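Local coordinates for RNA-dependent RNA polymerase (Toscana virus, PDB 6QW5), which probably replicates and transcribes the viral RNA genome, its N-terminal part fitting a manganese-dependent endonuclease that cuts capped host RNA for primers, at residues A[85-90]-A[113-118]; A[76-81]-A[129-134]; A[123-128]-A[162-167]. All coordinates share one frame; numbering follows the deposited sequence.

In the fold
The three contacts meet at a site with two manganese ions and a bound 2-4-dioxo-4-phenylbutanoic acid. One ion is shared by all of them. Contact 1 gives it Asp114, contact 2 gives His79 and the carbonyl of Phe129, and contact 3 gives Glu128. Contacts 1 and 3 have centres about 11 Å apart and are joined by neighbouring strands, with Met115 N 2.9 Å from Val127 O. The centres of contacts 1 and 2 lie about 14 Å apart; Phe129 N probably donates a hydrogen bond to Asp114 OD2 at 2.7 Å. Contacts 2 and 3, about 19 Å apart between centres, both use strand 124-131.

Contact 1: A[85-90]-A[113-118]; sequences HLADTT and PDMIIE. With MN (manganese (II) ion), chain D; MN (manganese (II) ion), chain C; XI7 (2-4-dioxo-4-phenylbutanoic acid), chain E.
The carboxylate of Asp114 has Thr90 alongside it and a manganese ion at each oxygen. Asp114 OD1 binds one ion at 2.0 Å, and Asp91 also holds that ion. Asp114 OD2 binds the second ion at 2.3 Å. Oxygen O8 of the bound dioxo acid bridges the two ions. The other flat group, the His85 ring, carries CG of Leu86 over the centre of one face, 3.6 Å above its plane. Thr90 and Asp114 run side by side and point the same way. Thr90 CB lies 3.4 Å from Asp114 OD1, and Thr90 CG2 packs on Asp114 CB at 3.7 Å. Thr90 OG1 sits between its backbone N and carbonyl carbon (chi1 53°). There it meets a manganese-bound water at 2.7 Å and is hydrogen-bonded to Asp80, so it is a second-shell group. Further along, the selenomethionine Met115 bends at chi3 (86°). This brings its CE to 3.9 Å from Ala87 CB, near the Leu86 carbonyl. Asp114 and Met115 both face Val127 in a classic beta bulge. The bulge sits where strand 115-118 begins, next to the two-metal site, consistent with a nuclease of the PDDEXK clan.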
loop_
_atom_site.group_PDB
_atom_site.type_symbol
_atom_site.label_atom_id
_atom_site.label_comp_id
_atom_site.label_asym_id
_atom_site.label_seq_id
_atom_site.Cartn_x
_atom_site.Cartn_y
_atom_site.Cartn_z
ATOM N N HIS A 85 -3.740 -6.393 -3.428
ATOM C CA HIS A 85 -4.926 -6.917 -2.762
ATOM C C HIS A 85 -5.531 -5.926 -1.769
ATOM O O HIS A 85 -6.658 -6.146 -1.303
ATOM C CB HIS A 85 -4.591 -8.223 -2.045
ATOM C CG HIS A 85 -3.561 -8.075 -0.961
ATOM N ND1 HIS A 85 -2.351 -7.444 -1.161
ATOM C CD2 HIS A 85 -3.573 -8.462 0.337
ATOM C CE1 HIS A 85 -1.660 -7.457 -0.035
ATOM N NE2 HIS A 85 -2.377 -8.075 0.888
ATOM N N LEU A 86 -4.818 -4.852 -1.432
ATOM C CA LEU A 86 -5.291 -3.861 -0.467
ATOM C C LEU A 86 -5.813 -2.596 -1.110
ATOM O O LEU A 86 -6.691 -1.948 -0.541
ATOM C CB LEU A 86 -4.166 -3.465 0.505
ATOM C CG LEU A 86 -3.583 -4.613 1.324
ATOM C CD1 LEU A 86 -2.385 -4.130 2.158
ATOM C CD2 LEU A 86 -4.657 -5.204 2.190
ATOM N N ALA A 87 -5.259 -2.207 -2.255
ATOM C CA ALA A 87 -5.706 -1.021 -2.967
ATOM C C ALA A 87 -5.797 -1.369 -4.444
ATOM O O ALA A 87 -4.802 -1.805 -5.030
ATOM C CB ALA A 87 -4.746 0.148 -2.738
ATOM N N ASP A 88 -6.996 -1.220 -5.023
ATOM C CA ASP A 88 -7.172 -1.373 -6.467
ATOM C C ASP A 88 -6.097 -0.596 -7.214
ATOM O O ASP A 88 -5.376 -1.138 -8.057
ATOM C CB ASP A 88 -8.558 -0.872 -6.896
ATOM C CG ASP A 88 -9.688 -1.744 -6.395
ATOM O OD1 ASP A 88 -9.416 -2.874 -5.934
ATOM O OD2 ASP A 88 -10.854 -1.294 -6.465
ATOM N N THR A 89 -5.993 0.689 -6.895
ATOM C CA THR A 89 -4.990 1.597 -7.419
ATOM C C THR A 89 -4.394 2.329 -6.228
ATOM O O THR A 89 -4.881 2.204 -5.104
ATOM C CB THR A 89 -5.608 2.593 -8.405
ATOM O OG1 THR A 89 -4.694 3.676 -8.640
ATOM C CG2 THR A 89 -6.903 3.143 -7.829
ATOM N N THR A 90 -3.351 3.117 -6.468
ATOM C CA THR A 90 -2.820 3.972 -5.413
ATOM C C THR A 90 -2.748 5.417 -5.910
ATOM O O THR A 90 -3.120 5.735 -7.049
ATOM C CB THR A 90 -1.446 3.490 -4.914
ATOM O OG1 THR A 90 -0.541 3.337 -6.017
ATOM C CG2 THR A 90 -1.563 2.162 -4.168
ATOM N N PRO A 113 -0.496 10.472 -1.320
ATOM C CA PRO A 113 -0.184 9.176 -0.692
ATOM C C PRO A 113 -0.977 8.070 -1.374
ATOM O O PRO A 113 -1.873 8.318 -2.182
ATOM C CB PRO A 113 -0.583 9.363 0.779
ATOM C CG PRO A 113 -1.421 10.614 0.818
ATOM C CD PRO A 113 -1.159 11.420 -0.413
ATOM N N ASP A 114 -0.602 6.822 -1.069
ATOM C CA ASP A 114 -1.181 5.685 -1.776
ATOM C C ASP A 114 -2.679 5.547 -1.525
ATOM O O ASP A 114 -3.399 5.084 -2.408
ATOM C CB ASP A 114 -0.458 4.390 -1.389
ATOM C CG ASP A 114 0.927 4.298 -1.997
ATOM O OD1 ASP A 114 1.131 4.771 -3.143
ATOM O OD2 ASP A 114 1.821 3.776 -1.315
HETATM N N MSE A 115 -3.167 5.908 -0.339
HETATM C CA MSE A 115 -4.613 5.894 -0.083
HETATM C C MSE A 115 -5.025 7.073 0.796
HETATM O O MSE A 115 -4.308 7.454 1.719
HETATM C CB MSE A 115 -5.072 4.593 0.597
HETATM C CG MSE A 115 -4.591 3.280 -0.022
HETATM SE SE MSE A 115 -5.353 1.755 0.948
HETATM C CE MSE A 115 -7.078 1.617 -0.012
ATOM N N ILE A 116 -6.186 7.652 0.516
ATOM C CA ILE A 116 -6.821 8.616 1.418
ATOM C C ILE A 116 -8.267 8.168 1.530
ATOM O O ILE A 116 -9.019 8.246 0.549
ATOM C CB ILE A 116 -6.723 10.067 0.919
ATOM C CG1 ILE A 116 -5.280 10.444 0.612
ATOM C CG2 ILE A 116 -7.257 11.042 1.962
ATOM C CD1 ILE A 116 -5.106 11.895 0.234
ATOM N N ILE A 117 -8.645 7.648 2.696
ATOM C CA ILE A 117 -9.955 7.045 2.906
ATOM C C ILE A 117 -10.754 7.905 3.880
ATOM O O ILE A 117 -10.325 8.128 5.020
ATOM C CB ILE A 117 -9.831 5.610 3.426
ATOM C CG1 ILE A 117 -8.870 4.811 2.528
ATOM C CG2 ILE A 117 -11.214 4.975 3.540
ATOM C CD1 ILE A 117 -8.314 3.565 3.168
ATOM N N GLU A 118 -11.941 8.337 3.459
ATOM C CA GLU A 118 -12.831 9.129 4.304
ATOM C C GLU A 118 -14.019 8.278 4.731
ATOM O O GLU A 118 -14.665 7.654 3.888
ATOM C CB GLU A 118 -13.317 10.397 3.583
ATOM C CG GLU A 118 -14.166 11.279 4.514
ATOM C CD GLU A 118 -14.442 12.678 3.971
ATOM O OE1 GLU A 118 -13.956 13.012 2.865
ATOM O OE2 GLU A 118 -15.147 13.442 4.666
HETATM MN MN MN D . 2.173 5.968 -4.416
HETATM MN MN MN C . 3.999 4.052 -1.863
HETATM O O8 XI7 E . 3.908 5.243 -3.599
HETATM C C9 XI7 E . 5.177 5.486 -3.996
HETATM C C10 XI7 E . 6.240 4.983 -3.285
HETATM O O11 XI7 E . 6.121 4.243 -2.264
HETATM O O10 XI7 E . 7.408 5.283 -3.634
HETATM C C8 XI7 E . 5.434 6.236 -5.107
HETATM C C7 XI7 E . 4.445 6.890 -6.009
HETATM C C1 XI7 E . 4.948 7.568 -7.274
HETATM C C6 XI7 E . 6.334 7.652 -7.512
HETATM C C5 XI7 E . 6.843 8.272 -8.666
HETATM C C4 XI7 E . 5.969 8.827 -9.606
HETATM C C3 XI7 E . 4.584 8.748 -9.367
HETATM C C2 XI7 E . 4.078 8.123 -8.209
HETATM O O14 XI7 E . 3.251 7.073 -5.729
HETATM O O HOH W 1 1.836 4.514 -5.811
HETATM O O HOH W 2 2.240 7.604 -2.949
#

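Contact 2: A[76-81]-A[129-134]; sequences LFKHDF and FTTTMG. With MN (manganese (II) ion), chain C; XI7 (2-4-dioxo-4-phenylbutanoic acid), chain E.
His79 and Phe129 meet through one manganese ion. His79 NE2 binds it at 2.2 Å, and the carbonyl oxygen Phe129 O binds it at 2.1 Å. The two ligand atoms, His79 NE2 and Phe129 O, are only 3.0 Å apart. The metal holds them together, with no hydrogen bond between them. Phe129 O lies in plane at the edge of the imidazole. The ring reaches the ion because CG of His79 is anti to the backbone N (chi1 174°). Asp80, the next residue, helps hold its rotation. His79 ND1 donates to Asp80 OD1 at 3.2 Å, with an N-H...O angle of 152°. The carboxylate oxygen lies in the imidazole plane, yet the donor comes from above the carboxylate plane, 68° out of it. The Phe129 ring leads away from the helix and stacks with Phe83. His79 CE1 lies at the edge of the Phe129 ring, near its plane.

A histidine from a helix and a backbone carbonyl from strand 124-131, joined by acidic residues on the same ion, are the metal ligands expected of the His-bearing cap-snatching endonucleases of segmented negative-strand RNA viruses. Asp114 and Glu128 are the acidic partners here. The bound acid completes the shell with two oxygens, and Leu76 CD1 touches its phenyl carbon C1 at 3.7 Å.

Away from the metal the packing thins. Thr131 CG2 lies 4.1 Å from His79 CA, and Phe193 of helix 183-205 also touches Thr131. Beyond the strand comes an ST turn, where Gly134 N donates to Thr132 OG1. On the exposed side, the selenomethionine Met133 and Lys78 cross obliquely. Met133 is bent at both chi2 and chi3, and its SE lies 3.8 Å from Lys78 NZ.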
loop_
_atom_site.group_PDB
_atom_site.type_symbol
_atom_site.label_atom_id
_atom_site.label_comp_id
_atom_site.label_asym_id
_atom_site.label_seq_id
_atom_site.Cartn_x
_atom_site.Cartn_y
_atom_site.Cartn_z
ATOM N N LEU A 76 5.974 1.081 -11.474
ATOM C CA LEU A 76 5.628 0.863 -10.079
ATOM C C LEU A 76 5.097 -0.542 -9.835
ATOM O O LEU A 76 4.421 -0.777 -8.828
ATOM C CB LEU A 76 4.619 1.916 -9.621
ATOM C CG LEU A 76 5.212 3.318 -9.451
ATOM C CD1 LEU A 76 4.199 4.243 -8.783
ATOM C CD2 LEU A 76 6.513 3.268 -8.666
ATOM N N PHE A 77 5.414 -1.483 -10.732
ATOM C CA PHE A 77 4.867 -2.833 -10.642
ATOM C C PHE A 77 5.195 -3.484 -9.300
ATOM O O PHE A 77 4.310 -4.029 -8.629
ATOM C CB PHE A 77 5.394 -3.695 -11.796
ATOM C CG PHE A 77 5.171 -5.155 -11.583
ATOM C CD1 PHE A 77 3.920 -5.707 -11.806
ATOM C CD2 PHE A 77 6.190 -5.970 -11.114
ATOM C CE1 PHE A 77 3.690 -7.052 -11.585
ATOM C CE2 PHE A 77 5.962 -7.316 -10.882
ATOM C CZ PHE A 77 4.714 -7.855 -11.117
ATOM N N LYS A 78 6.466 -3.448 -8.900
ATOM C CA LYS A 78 6.872 -4.080 -7.646
ATOM C C LYS A 78 6.071 -3.536 -6.464
ATOM O O LYS A 78 5.524 -4.296 -5.658
ATOM C CB LYS A 78 8.360 -3.856 -7.433
ATOM C CG LYS A 78 8.977 -4.713 -6.365
ATOM C CD LYS A 78 10.358 -4.189 -6.008
ATOM C CE LYS A 78 11.210 -3.961 -7.251
ATOM N NZ LYS A 78 12.649 -3.720 -6.923
ATOM N N HIS A 79 6.003 -2.212 -6.358
ATOM C CA HIS A 79 5.211 -1.554 -5.327
ATOM C C HIS A 79 3.736 -1.923 -5.465
ATOM O O HIS A 79 3.109 -2.390 -4.511
ATOM C CB HIS A 79 5.459 -0.045 -5.449
ATOM C CG HIS A 79 4.628 0.821 -4.554
ATOM N ND1 HIS A 79 3.332 1.182 -4.860
ATOM C CD2 HIS A 79 4.938 1.468 -3.405
ATOM C CE1 HIS A 79 2.866 1.987 -3.919
ATOM N NE2 HIS A 79 3.822 2.178 -3.024
ATOM N N ASP A 80 3.187 -1.811 -6.671
ATOM C CA ASP A 80 1.744 -1.975 -6.820
ATOM C C ASP A 80 1.299 -3.438 -6.794
ATOM O O ASP A 80 0.253 -3.748 -6.211
ATOM C CB ASP A 80 1.279 -1.287 -8.095
ATOM C CG ASP A 80 1.357 0.225 -7.985
ATOM O OD1 ASP A 80 0.971 0.783 -6.920
ATOM O OD2 ASP A 80 1.822 0.847 -8.956
ATOM N N PHE A 81 2.064 -4.357 -7.385
ATOM C CA PHE A 81 1.697 -5.768 -7.260
ATOM C C PHE A 81 1.705 -6.219 -5.805
ATOM O O PHE A 81 0.834 -6.989 -5.378
ATOM C CB PHE A 81 2.631 -6.664 -8.073
ATOM C CG PHE A 81 2.261 -8.122 -7.995
ATOM C CD1 PHE A 81 1.304 -8.650 -8.848
ATOM C CD2 PHE A 81 2.823 -8.951 -7.035
ATOM C CE1 PHE A 81 0.937 -9.988 -8.771
ATOM C CE2 PHE A 81 2.458 -10.287 -6.945
ATOM C CZ PHE A 81 1.514 -10.808 -7.820
ATOM N N PHE A 129 2.287 2.959 1.259
ATOM C CA PHE A 129 3.015 1.710 1.088
ATOM C C PHE A 129 4.426 1.990 0.587
ATOM O O PHE A 129 4.662 2.909 -0.206
ATOM C CB PHE A 129 2.329 0.788 0.072
ATOM C CG PHE A 129 0.848 0.601 0.290
ATOM C CD1 PHE A 129 0.363 0.151 1.505
ATOM C CD2 PHE A 129 -0.054 0.844 -0.747
ATOM C CE1 PHE A 129 -0.990 -0.040 1.701
ATOM C CE2 PHE A 129 -1.414 0.663 -0.557
ATOM C CZ PHE A 129 -1.880 0.216 0.669
ATOM N N THR A 130 5.353 1.135 0.991
ATOM C CA THR A 130 6.705 1.247 0.477
ATOM C C THR A 130 7.360 -0.125 0.584
ATOM O O THR A 130 6.865 -1.011 1.278
ATOM C CB THR A 130 7.484 2.340 1.237
ATOM O OG1 THR A 130 8.724 2.613 0.579
ATOM C CG2 THR A 130 7.737 1.929 2.666
ATOM N N THR A 131 8.442 -0.306 -0.163
ATOM C CA THR A 131 9.192 -1.556 -0.207
ATOM C C THR A 131 10.673 -1.239 -0.055
ATOM O O THR A 131 11.102 -0.107 -0.275
ATOM C CB THR A 131 8.977 -2.314 -1.538
ATOM O OG1 THR A 131 9.789 -1.718 -2.565
ATOM C CG2 THR A 131 7.531 -2.249 -1.982
ATOM N N THR A 132 11.460 -2.250 0.318
ATOM C CA THR A 132 12.907 -2.097 0.367
ATOM C C THR A 132 13.552 -3.420 -0.014
ATOM O O THR A 132 13.036 -4.494 0.314
ATOM C CB THR A 132 13.409 -1.661 1.758
ATOM O OG1 THR A 132 14.837 -1.490 1.730
ATOM C CG2 THR A 132 13.069 -2.716 2.810
HETATM N N MSE A 133 14.699 -3.331 -0.686
HETATM C CA MSE A 133 15.496 -4.530 -0.980
HETATM C C MSE A 133 16.418 -4.906 0.183
HETATM O O MSE A 133 17.094 -5.938 0.129
HETATM C CB MSE A 133 16.311 -4.330 -2.259
HETATM C CG MSE A 133 15.460 -3.984 -3.482
HETATM SE SE MSE A 133 14.275 -5.465 -3.994
HETATM C CE MSE A 133 15.637 -6.617 -4.832
ATOM N N GLY A 134 16.407 -4.092 1.250
ATOM C CA GLY A 134 17.230 -4.318 2.428
ATOM C C GLY A 134 16.583 -5.230 3.448
ATOM O O GLY A 134 15.712 -6.046 3.131
HETATM MN MN MN C . 3.999 4.052 -1.863
HETATM O O8 XI7 E . 3.908 5.243 -3.599
HETATM C C9 XI7 E . 5.177 5.486 -3.996
HETATM C C10 XI7 E . 6.240 4.983 -3.285
HETATM O O11 XI7 E . 6.121 4.243 -2.264
HETATM O O10 XI7 E . 7.408 5.283 -3.634
HETATM C C8 XI7 E . 5.434 6.236 -5.107
HETATM C C7 XI7 E . 4.445 6.890 -6.009
HETATM C C1 XI7 E . 4.948 7.568 -7.274
HETATM C C6 XI7 E . 6.334 7.652 -7.512
HETATM C C5 XI7 E . 6.843 8.272 -8.666
HETATM C C4 XI7 E . 5.969 8.827 -9.606
HETATM C C3 XI7 E . 4.584 8.748 -9.367
HETATM C C2 XI7 E . 4.078 8.123 -8.209
HETATM O O14 XI7 E . 3.251 7.073 -5.729
#

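Contact 3: A[123-128]-A[162-167]; sequences HVYVVE and PISLYI. With MN (manganese (II) ion), chain C; XI7 (2-4-dioxo-4-phenylbutanoic acid), chain E.
Pro162 O accepts a hydrogen bond from Val124 N at 3.0 Å and opens a parallel ladder. The two strands are the beta ends of a beta-alpha-beta crossover, linked by helix 136-157, in the mixed sheet that carries the metal site. Ile163 comes next. Its CG2 meets CG2 of Val126 on a face whose first part is touched by helix 94-98, where Phe98 touches Ile163 and Phe94 touches Val126. Ser164 turns to the other face. Its CB lies 3.8 Å from Tyr125 CD2, while its backbone N and O bond to Val124 O and Val126 N. Leu165 returns to the face of Val124 and Val126. Its CG is anti to the backbone N (chi1 171°), and CD1 reaches Val126 CG1 at 3.7 Å. Tyr166 N makes the straightest bond of the ladder, 2.8 Å to Val126 O with an angle of 174° at the hydrogen. The Tyr166 and Tyr125 side chains run side by side, and their rings meet edge to edge, with Tyr166 CE2 3.8 Å from Tyr125 CD2. Tyr166 O then accepts from Glu128 N. Ile167 closes the segment, and Ala143 and Ile147 of helix 136-157 cover its side chain. Ile167 CD1 packs on Glu128 CB at 3.8 Å. Beyond that carbon the glutamate bends at chi2 (64°), and Glu128 OE2 binds manganese at 2.2 Å.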
loop_
_atom_site.group_PDB
_atom_site.type_symbol
_atom_site.label_atom_id
_atom_site.label_comp_id
_atom_site.label_asym_id
_atom_site.label_seq_id
_atom_site.Cartn_x
_atom_site.Cartn_y
_atom_site.Cartn_z
ATOM N N HIS A 123 -13.851 10.683 9.780
ATOM C CA HIS A 123 -12.431 10.409 9.947
ATOM C C HIS A 123 -11.795 10.161 8.586
ATOM O O HIS A 123 -12.433 9.640 7.664
ATOM C CB HIS A 123 -12.200 9.195 10.852
ATOM C CG HIS A 123 -12.653 9.391 12.267
ATOM N ND1 HIS A 123 -13.871 8.936 12.728
ATOM C CD2 HIS A 123 -12.050 9.984 13.325
ATOM C CE1 HIS A 123 -13.999 9.240 14.007
ATOM N NE2 HIS A 123 -12.909 9.880 14.394
ATOM N N VAL A 124 -10.537 10.544 8.461
ATOM C CA VAL A 124 -9.781 10.349 7.228
ATOM C C VAL A 124 -8.566 9.497 7.564
ATOM O O VAL A 124 -7.878 9.761 8.551
ATOM C CB VAL A 124 -9.360 11.685 6.591
ATOM C CG1 VAL A 124 -8.448 11.451 5.375
ATOM C CG2 VAL A 124 -10.598 12.518 6.196
ATOM N N TYR A 125 -8.318 8.470 6.756
ATOM C CA TYR A 125 -7.158 7.595 6.921
ATOM C C TYR A 125 -6.223 7.789 5.736
ATOM O O TYR A 125 -6.632 7.642 4.577
ATOM C CB TYR A 125 -7.590 6.132 7.060
ATOM C CG TYR A 125 -8.482 5.940 8.266
ATOM C CD1 TYR A 125 -9.859 6.149 8.180
ATOM C CD2 TYR A 125 -7.946 5.598 9.498
ATOM C CE1 TYR A 125 -10.673 6.004 9.277
ATOM C CE2 TYR A 125 -8.757 5.447 10.613
ATOM C CZ TYR A 125 -10.116 5.648 10.495
ATOM O OH TYR A 125 -10.923 5.494 11.598
ATOM N N VAL A 126 -4.985 8.163 6.021
ATOM C CA VAL A 126 -3.959 8.284 4.997
ATOM C C VAL A 126 -3.058 7.064 5.110
ATOM O O VAL A 126 -2.587 6.743 6.208
ATOM C CB VAL A 126 -3.175 9.600 5.149
ATOM C CG1 VAL A 126 -1.997 9.645 4.169
ATOM C CG2 VAL A 126 -4.103 10.791 4.916
ATOM N N VAL A 127 -2.864 6.346 3.993
ATOM C CA VAL A 127 -2.086 5.103 3.973
ATOM C C VAL A 127 -0.972 5.218 2.930
ATOM O O VAL A 127 -1.230 5.565 1.774
ATOM C CB VAL A 127 -2.959 3.867 3.670
ATOM C CG1 VAL A 127 -2.145 2.574 3.883
ATOM C CG2 VAL A 127 -4.238 3.843 4.520
ATOM N N GLU A 128 0.263 4.917 3.326
ATOM C CA GLU A 128 1.368 4.893 2.375
ATOM C C GLU A 128 2.048 3.536 2.433
ATOM O O GLU A 128 2.306 3.017 3.520
ATOM C CB GLU A 128 2.382 6.004 2.637
ATOM C CG GLU A 128 3.584 6.006 1.657
ATOM C CD GLU A 128 3.201 6.278 0.202
ATOM O OE1 GLU A 128 2.124 6.858 -0.053
ATOM O OE2 GLU A 128 3.984 5.918 -0.700
ATOM N N PRO A 162 -10.127 14.905 11.335
ATOM C CA PRO A 162 -9.033 14.146 11.955
ATOM C C PRO A 162 -8.457 13.144 10.970
ATOM O O PRO A 162 -9.158 12.635 10.089
ATOM C CB PRO A 162 -9.701 13.443 13.146
ATOM C CG PRO A 162 -11.183 13.421 12.801
ATOM C CD PRO A 162 -11.416 14.688 12.015
ATOM N N ILE A 163 -7.155 12.891 11.111
ATOM C CA ILE A 163 -6.408 12.015 10.215
ATOM C C ILE A 163 -5.635 11.020 11.060
ATOM O O ILE A 163 -5.016 11.389 12.066
ATOM C CB ILE A 163 -5.439 12.795 9.291
ATOM C CG1 ILE A 163 -6.199 13.641 8.279
ATOM C CG2 ILE A 163 -4.441 11.839 8.554
ATOM C CD1 ILE A 163 -5.323 14.667 7.575
ATOM N N SER A 164 -5.682 9.756 10.651
ATOM C CA SER A 164 -4.777 8.723 11.131
ATOM C C SER A 164 -3.879 8.291 9.977
ATOM O O SER A 164 -4.371 7.945 8.891
ATOM C CB SER A 164 -5.546 7.508 11.666
ATOM O OG SER A 164 -6.244 7.834 12.840
ATOM N N LEU A 165 -2.575 8.281 10.218
ATOM C CA LEU A 165 -1.585 8.035 9.182
ATOM C C LEU A 165 -1.013 6.628 9.367
ATOM O O LEU A 165 -0.430 6.330 10.413
ATOM C CB LEU A 165 -0.486 9.092 9.250
ATOM C CG LEU A 165 0.747 8.871 8.371
ATOM C CD1 LEU A 165 0.351 8.807 6.910
ATOM C CD2 LEU A 165 1.773 9.988 8.619
ATOM N N TYR A 166 -1.195 5.767 8.370
ATOM C CA TYR A 166 -0.715 4.394 8.447
ATOM C C TYR A 166 0.344 4.125 7.388
ATOM O O TYR A 166 0.268 4.648 6.273
ATOM C CB TYR A 166 -1.859 3.401 8.285
ATOM C CG TYR A 166 -2.724 3.295 9.508
ATOM C CD1 TYR A 166 -2.270 2.627 10.644
ATOM C CD2 TYR A 166 -3.994 3.859 9.535
ATOM C CE1 TYR A 166 -3.057 2.518 11.777
ATOM C CE2 TYR A 166 -4.789 3.759 10.676
ATOM C CZ TYR A 166 -4.316 3.084 11.783
ATOM O OH TYR A 166 -5.101 2.963 12.906
ATOM N N ILE A 167 1.328 3.284 7.744
ATOM C CA ILE A 167 2.430 2.897 6.859
ATOM C C ILE A 167 2.539 1.374 6.839
ATOM O O ILE A 167 2.314 0.717 7.860
ATOM C CB ILE A 167 3.788 3.510 7.295
ATOM C CG1 ILE A 167 3.684 5.020 7.556
ATOM C CG2 ILE A 167 4.879 3.225 6.254
ATOM C CD1 ILE A 167 3.504 5.885 6.293
HETATM MN MN MN C . 3.999 4.052 -1.863
HETATM O O8 XI7 E . 3.908 5.243 -3.599
HETATM C C9 XI7 E . 5.177 5.486 -3.996
HETATM C C10 XI7 E . 6.240 4.983 -3.285
HETATM O O11 XI7 E . 6.121 4.243 -2.264
HETATM O O10 XI7 E . 7.408 5.283 -3.634
HETATM C C8 XI7 E . 5.434 6.236 -5.107
HETATM C C7 XI7 E . 4.445 6.890 -6.009
HETATM C C1 XI7 E . 4.948 7.568 -7.274
HETATM C C6 XI7 E . 6.334 7.652 -7.512
HETATM C C5 XI7 E . 6.843 8.272 -8.666
HETATM C C4 XI7 E . 5.969 8.827 -9.606
HETATM C C3 XI7 E . 4.584 8.748 -9.367
HETATM C C2 XI7 E . 4.078 8.123 -8.209
HETATM O O14 XI7 E . 3.251 7.073 -5.729
#